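Long-range contacts in putative protein-disulfide isomerase (Pseudomonas syringae pv. tomato, PDB 3GN3), which probably acts as a thiol-disulfide oxidoreductase of the DsbA family, although its function has not been established: residues D7-G12 against V50-Q55; I66-L71 against H138-H143; A74-G79 against L125-A130. All blocks are in the same frame, centred on the assembly; numbering follows the deposited sequence.

Contact 1 of 3, residues D7-G12 against V50-Q55; sequences DALSWG and VRIRLQ
W11 brings CZ3, a corner of its six-membered ring, to the tip of I52, the two crossing obliquely with CZ3 of W11 3.7 Å from CD1 of I52. Its first torsion (chi1 -67°) sets CG beside the backbone N, and the ring reaches back over the neighbouring strand. A broad side chain suits this place because it can reach an aliphatic tip and still present NE1 to E81 of helix 79-92, while K80 makes a cation-pi contact with the ring. Next to it L9 turns its CB toward I52, 4.1 Å from CB of I52, and M87 of helix 79-92 packs on both residues.

S10 and R51 face the other side of the sheet as a non-hydrogen-bonded pair. R51 runs extended from CG to NE. OG of S10 lies near the guanidinium plane, at its edge, and accepts the N-H of R51 NE at 2.9 Å (152° at the hydrogen). The short serine, with OG anti to its own N (chi1 -166°), puts its hydroxyl where NE can donate to it. CB of D7 lies over one face of the guanidinium; the carboxylate adds an opposite charge nearby, but no N-H points at it.

Main-chain bonds set the register. W11 N donates to V50 O at 2.9 Å, and V50 N returns a bond to W11 O at 2.8 Å; I52 N donates to O of L9, the central residue of an inverse gamma turn. The short antiparallel strand 10-12 thus joins 48-54 at the margin of the central mixed sheet, consistent with the thioredoxin-like core of DsbA relatives.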
loop_
_atom_site.group_PDB
_atom_site.type_symbol
_atom_site.label_atom_id
_atom_site.label_comp_id
_atom_site.label_asym_id
_atom_site.label_seq_id
_atom_site.Cartn_x
_atom_site.Cartn_y
_atom_site.Cartn_z
ATOM N N ASP A 7 0.160 -20.715 2.586
ATOM C CA ASP A 7 0.939 -21.421 3.603
ATOM C C ASP A 7 1.762 -22.651 3.165
ATOM O O ASP A 7 2.038 -23.516 3.982
ATOM C CB ASP A 7 0.079 -21.724 4.854
ATOM C CG ASP A 7 -1.122 -22.667 4.568
ATOM O OD1 ASP A 7 -1.914 -22.881 5.521
ATOM O OD2 ASP A 7 -1.287 -23.188 3.432
ATOM N N ALA A 8 2.192 -22.719 1.909
ATOM C CA ALA A 8 3.101 -23.796 1.525
ATOM C C ALA A 8 4.427 -23.621 2.278
ATOM O O ALA A 8 4.858 -24.519 3.024
ATOM C CB ALA A 8 3.325 -23.860 0.002
ATOM N N LEU A 9 5.041 -22.452 2.108
ATOM C CA LEU A 9 6.380 -22.209 2.616
ATOM C C LEU A 9 6.309 -21.803 4.081
ATOM O O LEU A 9 6.602 -20.665 4.435
ATOM C CB LEU A 9 7.059 -21.145 1.763
ATOM C CG LEU A 9 7.710 -21.620 0.459
ATOM C CD1 LEU A 9 7.013 -22.816 -0.152
ATOM C CD2 LEU A 9 7.848 -20.490 -0.539
ATOM N N SER A 10 5.912 -22.754 4.923
ATOM C CA SER A 10 5.566 -22.480 6.302
ATOM C C SER A 10 6.157 -23.527 7.267
ATOM O O SER A 10 6.138 -24.713 6.971
ATOM C CB SER A 10 4.056 -22.436 6.429
ATOM O OG SER A 10 3.672 -21.874 7.665
ATOM N N TRP A 11 6.704 -23.086 8.397
ATOM C CA TRP A 11 7.315 -23.981 9.371
ATOM C C TRP A 11 6.997 -23.491 10.772
ATOM O O TRP A 11 6.837 -22.288 11.010
ATOM C CB TRP A 11 8.837 -24.056 9.211
ATOM C CG TRP A 11 9.340 -24.692 7.953
ATOM C CD1 TRP A 11 9.742 -25.992 7.790
ATOM C CD2 TRP A 11 9.536 -24.056 6.683
ATOM N NE1 TRP A 11 10.167 -26.209 6.498
ATOM C CE2 TRP A 11 10.050 -25.040 5.794
ATOM C CE3 TRP A 11 9.318 -22.749 6.202
ATOM C CZ2 TRP A 11 10.348 -24.762 4.445
ATOM C CZ3 TRP A 11 9.621 -22.470 4.851
ATOM C CH2 TRP A 11 10.131 -23.481 3.996
ATOM N N GLY A 12 6.925 -24.432 11.708
ATOM C CA GLY A 12 6.592 -24.115 13.082
ATOM C C GLY A 12 5.092 -24.077 13.160
ATOM O O GLY A 12 4.424 -24.122 12.134
ATOM N N VAL A 50 7.034 -19.505 11.025
ATOM C CA VAL A 50 7.870 -18.794 10.073
ATOM C C VAL A 50 7.367 -19.085 8.664
ATOM O O VAL A 50 7.259 -20.237 8.280
ATOM C CB VAL A 50 9.345 -19.240 10.190
ATOM C CG1 VAL A 50 10.190 -18.613 9.116
ATOM C CG2 VAL A 50 9.912 -18.898 11.572
ATOM N N ARG A 51 7.036 -18.043 7.901
ATOM C CA ARG A 51 6.679 -18.217 6.483
ATOM C C ARG A 51 7.567 -17.389 5.575
ATOM O O ARG A 51 7.825 -16.210 5.843
ATOM C CB ARG A 51 5.226 -17.846 6.211
ATOM C CG ARG A 51 4.252 -18.460 7.172
ATOM C CD ARG A 51 2.880 -18.460 6.596
ATOM N NE ARG A 51 2.073 -19.492 7.221
ATOM C CZ ARG A 51 0.929 -19.257 7.837
ATOM N NH1 ARG A 51 0.453 -18.031 7.893
ATOM N NH2 ARG A 51 0.257 -20.241 8.383
ATOM N N ILE A 52 8.020 -18.021 4.503
ATOM C CA ILE A 52 8.699 -17.346 3.414
ATOM C C ILE A 52 7.695 -16.862 2.339
ATOM O O ILE A 52 6.803 -17.610 1.918
ATOM C CB ILE A 52 9.760 -18.265 2.786
ATOM C CG1 ILE A 52 10.776 -18.673 3.854
ATOM C CG2 ILE A 52 10.446 -17.576 1.581
ATOM C CD1 ILE A 52 11.745 -19.773 3.429
ATOM N N ARG A 53 7.830 -15.601 1.922
ATOM C CA ARG A 53 7.129 -15.111 0.733
ATOM C C ARG A 53 8.200 -14.693 -0.242
ATOM O O ARG A 53 9.252 -14.192 0.159
ATOM C CB ARG A 53 6.217 -13.921 1.008
ATOM C CG ARG A 53 5.514 -13.869 2.346
ATOM C CD ARG A 53 4.782 -15.138 2.639
ATOM N NE ARG A 53 3.643 -14.973 3.531
ATOM C CZ ARG A 53 2.750 -15.936 3.738
ATOM N NH1 ARG A 53 2.907 -17.093 3.124
ATOM N NH2 ARG A 53 1.706 -15.741 4.540
ATOM N N LEU A 54 7.933 -14.892 -1.528
ATOM C CA LEU A 54 8.938 -14.636 -2.540
ATOM C C LEU A 54 8.777 -13.233 -3.123
ATOM O O LEU A 54 7.733 -12.882 -3.684
ATOM C CB LEU A 54 8.888 -15.742 -3.604
ATOM C CG LEU A 54 9.116 -17.137 -2.997
ATOM C CD1 LEU A 54 8.806 -18.211 -4.004
ATOM C CD2 LEU A 54 10.530 -17.307 -2.424
ATOM N N GLN A 55 9.804 -12.417 -2.936
ATOM C CA GLN A 55 9.809 -11.036 -3.399
ATOM C C GLN A 55 10.683 -10.984 -4.627
ATOM O O GLN A 55 11.907 -10.807 -4.516
ATOM C CB GLN A 55 10.385 -10.121 -2.303
ATOM C CG GLN A 55 10.683 -8.661 -2.724
ATOM C CD GLN A 55 9.431 -7.808 -2.802
ATOM O OE1 GLN A 55 8.311 -8.324 -2.772
ATOM N NE2 GLN A 55 9.610 -6.495 -2.886
#

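Contact 2 of 3, residues I66-L71 against H138-H143; sequences IVRCIL and HAVKWH
Apolar contacts carry most of this crossing, in which two helical segments meet at 111° with their axes 9.7 Å apart. L71 supplies most of the contact. With CG beside its backbone N (chi1 -73°), it sends both methyl branches into the surface of helix 137-150. CD1 of L71 settles over the backbone between A139 and V140, 3.5 Å from V140 N and 3.8 Å from CB of A139. Alanine suits that place because its single methyl lets the leucine approach the main chain. V140 borders the same spot with CG2, 4.0 Å from CD1 of L71, and this branch also lies 4.4 Å from CG of R68, so that it meets the aliphatic part of the arginine. W59 of the second subunit packs on V140 as well.

One contact joins an apolar group to an aromatic one. L71 and H143 reach tip to tip, with CD2 of L71 3.7 Å from NE2 of H143 and oblique to the ring.

The polar ends look elsewhere. R68 gives NE to the carbonyl of F131 and forms a cation-pi contact with the ring of F131, while ND1 of H143 accepts the backbone N-H of L54, making the histidine a link between helix and sheet.

L54 also packs on V67 and L71, so helices 63-73 and 137-150 meet at the C-terminal end of the inner strand 48-54. Behind helix 63-73, helices 79-92 and 112-123 cover I66.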
loop_
_atom_site.group_PDB
_atom_site.type_symbol
_atom_site.label_atom_id
_atom_site.label_comp_id
_atom_site.label_asym_id
_atom_site.label_seq_id
_atom_site.Cartn_x
_atom_site.Cartn_y
_atom_site.Cartn_z
ATOM N N ILE A 66 13.799 -18.207 -11.590
ATOM C CA ILE A 66 14.177 -18.793 -10.306
ATOM C C ILE A 66 13.007 -18.910 -9.334
ATOM O O ILE A 66 12.822 -19.953 -8.712
ATOM C CB ILE A 66 15.387 -18.056 -9.683
ATOM C CG1 ILE A 66 16.613 -18.239 -10.588
ATOM C CG2 ILE A 66 15.656 -18.566 -8.249
ATOM C CD1 ILE A 66 17.738 -17.240 -10.348
ATOM N N VAL A 67 12.195 -17.870 -9.226
ATOM C CA VAL A 67 11.010 -17.929 -8.354
ATOM C C VAL A 67 10.057 -19.044 -8.807
ATOM O O VAL A 67 9.533 -19.797 -7.968
ATOM C CB VAL A 67 10.259 -16.546 -8.237
ATOM C CG1 VAL A 67 8.895 -16.699 -7.564
ATOM C CG2 VAL A 67 11.104 -15.530 -7.484
ATOM N N ARG A 68 9.835 -19.144 -10.124
ATOM C CA ARG A 68 9.002 -20.216 -10.677
ATOM C C ARG A 68 9.562 -21.615 -10.300
ATOM O O ARG A 68 8.801 -22.493 -9.873
ATOM C CB ARG A 68 8.818 -20.054 -12.200
ATOM C CG ARG A 68 7.651 -20.864 -12.783
ATOM C CD ARG A 68 7.472 -20.646 -14.295
ATOM N NE ARG A 68 6.557 -21.621 -14.892
ATOM C CZ ARG A 68 5.228 -21.528 -14.891
ATOM N NH1 ARG A 68 4.624 -20.489 -14.340
ATOM N NH2 ARG A 68 4.487 -22.492 -15.437
ATOM N N CYS A 69 10.879 -21.804 -10.422
ATOM C CA CYS A 69 11.524 -23.033 -9.968
ATOM C C CYS A 69 11.238 -23.370 -8.520
ATOM O O CYS A 69 11.000 -24.554 -8.185
ATOM C CB CYS A 69 13.022 -22.934 -10.111
ATOM S SG CYS A 69 13.522 -22.947 -11.829
ATOM N N ILE A 70 11.284 -22.349 -7.658
ATOM C CA ILE A 70 11.066 -22.576 -6.240
ATOM C C ILE A 70 9.649 -23.075 -6.039
ATOM O O ILE A 70 9.411 -24.058 -5.336
ATOM C CB ILE A 70 11.350 -21.314 -5.386
ATOM C CG1 ILE A 70 12.838 -20.990 -5.425
ATOM C CG2 ILE A 70 10.859 -21.506 -3.945
ATOM C CD1 ILE A 70 13.131 -19.521 -5.236
ATOM N N LEU A 71 8.707 -22.401 -6.678
ATOM C CA LEU A 71 7.313 -22.760 -6.522
ATOM C C LEU A 71 6.992 -24.078 -7.238
ATOM O O LEU A 71 6.086 -24.806 -6.812
ATOM C CB LEU A 71 6.410 -21.609 -6.960
ATOM C CG LEU A 71 6.438 -20.475 -5.934
ATOM C CD1 LEU A 71 5.849 -19.155 -6.486
ATOM C CD2 LEU A 71 5.751 -20.896 -4.643
ATOM N N HIS A 138 -0.184 -19.069 -11.046
ATOM C CA HIS A 138 -1.006 -18.599 -9.936
ATOM C C HIS A 138 -0.263 -18.467 -8.610
ATOM O O HIS A 138 -0.512 -17.519 -7.861
ATOM C CB HIS A 138 -2.275 -19.442 -9.801
ATOM C CG HIS A 138 -3.201 -19.280 -10.959
ATOM N ND1 HIS A 138 -3.281 -20.201 -11.987
ATOM C CD2 HIS A 138 -4.030 -18.263 -11.299
ATOM C CE1 HIS A 138 -4.144 -19.776 -12.892
ATOM N NE2 HIS A 138 -4.609 -18.601 -12.499
ATOM N N ALA A 139 0.649 -19.400 -8.331
ATOM C CA ALA A 139 1.507 -19.320 -7.144
ATOM C C ALA A 139 2.417 -18.102 -7.232
ATOM O O ALA A 139 2.485 -17.324 -6.275
ATOM C CB ALA A 139 2.326 -20.607 -6.946
ATOM N N VAL A 140 3.098 -17.940 -8.371
ATOM C CA VAL A 140 3.873 -16.729 -8.668
ATOM C C VAL A 140 3.033 -15.450 -8.504
ATOM O O VAL A 140 3.482 -14.478 -7.900
ATOM C CB VAL A 140 4.491 -16.764 -10.088
ATOM C CG1 VAL A 140 5.356 -15.505 -10.340
ATOM C CG2 VAL A 140 5.315 -18.050 -10.310
ATOM N N LYS A 141 1.810 -15.462 -9.026
ATOM C CA LYS A 141 0.915 -14.311 -8.892
ATOM C C LYS A 141 0.545 -14.059 -7.451
ATOM O O LYS A 141 0.462 -12.896 -7.046
ATOM C CB LYS A 141 -0.355 -14.442 -9.757
ATOM C CG LYS A 141 -0.127 -14.022 -11.198
ATOM C CD LYS A 141 -1.005 -14.799 -12.140
ATOM C CE LYS A 141 -1.047 -14.109 -13.489
ATOM N NZ LYS A 141 -2.315 -14.425 -14.227
ATOM N N TRP A 142 0.320 -15.135 -6.690
ATOM C CA TRP A 142 -0.125 -14.999 -5.301
ATOM C C TRP A 142 0.921 -14.262 -4.435
ATOM O O TRP A 142 0.578 -13.320 -3.708
ATOM C CB TRP A 142 -0.494 -16.342 -4.658
ATOM C CG TRP A 142 -1.119 -16.080 -3.312
ATOM C CD1 TRP A 142 -2.446 -15.908 -3.057
ATOM C CD2 TRP A 142 -0.441 -15.878 -2.058
ATOM N NE1 TRP A 142 -2.647 -15.634 -1.720
ATOM C CE2 TRP A 142 -1.434 -15.592 -1.086
ATOM C CE3 TRP A 142 0.898 -15.896 -1.663
ATOM C CZ2 TRP A 142 -1.126 -15.325 0.263
ATOM C CZ3 TRP A 142 1.209 -15.635 -0.296
ATOM C CH2 TRP A 142 0.196 -15.364 0.637
ATOM N N HIS A 143 2.182 -14.702 -4.525
ATOM C CA HIS A 143 3.277 -14.068 -3.799
ATOM C C HIS A 143 3.417 -12.605 -4.171
ATOM O O HIS A 143 3.437 -11.740 -3.297
ATOM C CB HIS A 143 4.574 -14.830 -4.022
ATOM C CG HIS A 143 4.618 -16.117 -3.264
ATOM N ND1 HIS A 143 5.203 -16.228 -2.021
ATOM C CD2 HIS A 143 4.090 -17.335 -3.543
ATOM C CE1 HIS A 143 5.062 -17.466 -1.581
ATOM N NE2 HIS A 143 4.384 -18.154 -2.483
#

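Contact 3 of 3, residues A74-G79 against L125-A130; sequences ATLEGG and LALAEA
L76 is the centre of the contact, and its two methyl branches share the opposing surface. CD1 of L76 comes 3.9 Å from CD2 of L125, the two leucines crossing obliquely, and 4.0 Å from CD2 of L127. It also approaches the carbonyl O of A126, while CD2 of L76 turns to the methyl of A130, 4.1 Å from its CB. A branched aliphatic side chain suits this place, since one residue can touch both the loop and the first turn of the helix that follows. T75 adds a lighter touch at the border, its OG1 3.8 Å from CB of A130; the small methyl of A130 touches both T75 and L76.

The arrangement joins two connections of the helical part of this DsbA-family protein: the loop between helices 63-73 and 79-92, and the passage from helix 112-123 into helix 128-132. It lies at the surface.

Next come the features that hold the groups in place. L76 opens a type I beta turn closed by G79 N bonding to L76 O at 3.2 Å; the positive phi of G79 (42°) is readily adopted without a side chain. The hydroxyl of T75 sits in the crowded position between N and carbonyl carbon (chi1 64°) and bonds back to A72 O in the preceding helix. On the other side, OE1 of E120 accepts the backbone N-H groups of both L127 and A128, where helix 128-132 starts. V86 of helix 79-92 backs L125 and L127, and A72 of helix 63-73 lies against A130.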
loop_
_atom_site.group_PDB
_atom_site.type_symbol
_atom_site.label_atom_id
_atom_site.label_comp_id
_atom_site.label_asym_id
_atom_site.label_seq_id
_atom_site.Cartn_x
_atom_site.Cartn_y
_atom_site.Cartn_z
ATOM N N ALA A 74 7.903 -26.799 -4.821
ATOM C CA ALA A 74 6.894 -26.967 -3.788
ATOM C C ALA A 74 5.781 -27.895 -4.215
ATOM O O ALA A 74 4.960 -28.247 -3.376
ATOM C CB ALA A 74 6.318 -25.631 -3.351
ATOM N N THR A 75 5.731 -28.259 -5.505
ATOM C CA THR A 75 4.675 -29.155 -6.035
ATOM C C THR A 75 5.104 -30.620 -6.091
ATOM O O THR A 75 4.247 -31.486 -6.156
ATOM C CB THR A 75 4.114 -28.751 -7.450
ATOM O OG1 THR A 75 5.154 -28.846 -8.446
ATOM C CG2 THR A 75 3.489 -27.343 -7.445
ATOM N N LEU A 76 6.415 -30.882 -6.093
ATOM C CA LEU A 76 6.981 -32.221 -5.913
ATOM C C LEU A 76 6.540 -32.890 -4.594
ATOM O O LEU A 76 5.940 -32.238 -3.726
ATOM C CB LEU A 76 8.498 -32.122 -5.933
ATOM C CG LEU A 76 9.111 -31.422 -7.140
ATOM C CD1 LEU A 76 10.647 -31.434 -7.083
ATOM C CD2 LEU A 76 8.605 -32.052 -8.440
ATOM N N GLU A 77 6.847 -34.183 -4.434
ATOM C CA GLU A 77 6.463 -34.920 -3.197
ATOM C C GLU A 77 7.030 -34.302 -1.894
ATOM O O GLU A 77 6.347 -34.278 -0.873
ATOM C CB GLU A 77 6.822 -36.415 -3.284
ATOM N N GLY A 78 8.268 -33.805 -1.932
ATOM C CA GLY A 78 8.864 -33.173 -0.754
ATOM C C GLY A 78 8.378 -31.773 -0.369
ATOM O O GLY A 78 8.877 -31.204 0.607
ATOM N N GLY A 79 7.416 -31.222 -1.124
ATOM C CA GLY A 79 6.853 -29.884 -0.881
ATOM C C GLY A 79 7.833 -28.763 -0.517
ATOM O O GLY A 79 8.818 -28.465 -1.247
ATOM N N LEU A 125 17.316 -31.975 -7.792
ATOM C CA LEU A 125 15.882 -32.199 -8.038
ATOM C C LEU A 125 15.558 -32.048 -9.524
ATOM O O LEU A 125 16.225 -31.300 -10.246
ATOM C CB LEU A 125 15.021 -31.232 -7.233
ATOM C CG LEU A 125 14.845 -31.398 -5.733
ATOM C CD1 LEU A 125 14.214 -30.125 -5.142
ATOM C CD2 LEU A 125 14.004 -32.613 -5.410
ATOM N N ALA A 126 14.537 -32.770 -9.972
ATOM C CA ALA A 126 14.084 -32.688 -11.351
ATOM C C ALA A 126 12.938 -31.677 -11.372
ATOM O O ALA A 126 11.914 -31.871 -10.716
ATOM C CB ALA A 126 13.628 -34.052 -11.832
ATOM N N LEU A 127 13.120 -30.586 -12.110
ATOM C CA LEU A 127 12.196 -29.451 -12.016
ATOM C C LEU A 127 11.468 -29.106 -13.311
ATOM O O LEU A 127 10.305 -28.677 -13.265
ATOM C CB LEU A 127 12.924 -28.213 -11.488
ATOM C CG LEU A 127 13.489 -28.331 -10.080
ATOM C CD1 LEU A 127 14.466 -27.202 -9.819
ATOM C CD2 LEU A 127 12.382 -28.379 -9.024
ATOM N N ALA A 128 12.162 -29.291 -14.441
ATOM C CA ALA A 128 11.656 -28.939 -15.773
ATOM C C ALA A 128 10.195 -29.297 -15.959
ATOM O O ALA A 128 9.380 -28.433 -16.288
ATOM C CB ALA A 128 12.509 -29.559 -16.886
ATOM N N GLU A 129 9.841 -30.552 -15.737
ATOM C CA GLU A 129 8.459 -30.932 -15.964
ATOM C C GLU A 129 7.522 -30.088 -15.119
ATOM O O GLU A 129 6.615 -29.464 -15.662
ATOM C CB GLU A 129 8.214 -32.415 -15.723
ATOM C CG GLU A 129 6.811 -32.805 -16.147
ATOM C CD GLU A 129 6.494 -34.268 -15.904
ATOM O OE1 GLU A 129 7.413 -35.123 -16.060
ATOM O OE2 GLU A 129 5.315 -34.562 -15.573
ATOM N N ALA A 130 7.767 -30.054 -13.806
ATOM C CA ALA A 130 6.949 -29.292 -12.864
ATOM C C ALA A 130 6.897 -27.801 -13.207
ATOM O O ALA A 130 5.857 -27.159 -13.053
ATOM C CB ALA A 130 7.440 -29.504 -11.442
#

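From the N terminus, contact 1 closes first: the 37 residues between its segments hold strand 16-22 and helices 27-33 and 36-43, and the chain returns to the sheet alongside 10-12. Strand 48-54 then leads into helix 63-73, where contact 2 opens a loop of 66 residues that closes only at helix 137-150. Contact 3 is nested inside that loop, joining the turn after helix 63-73 to the start of helix 128-132. Contact 1 lies in series with both. Contacts 1 and 2 touch where R53 and L54 meet H143, L71 and V67; 2 and 3 meet more lightly where C69 nears L127. Contact 1 holds the sheet margin, contacts 2 and 3 the helical part.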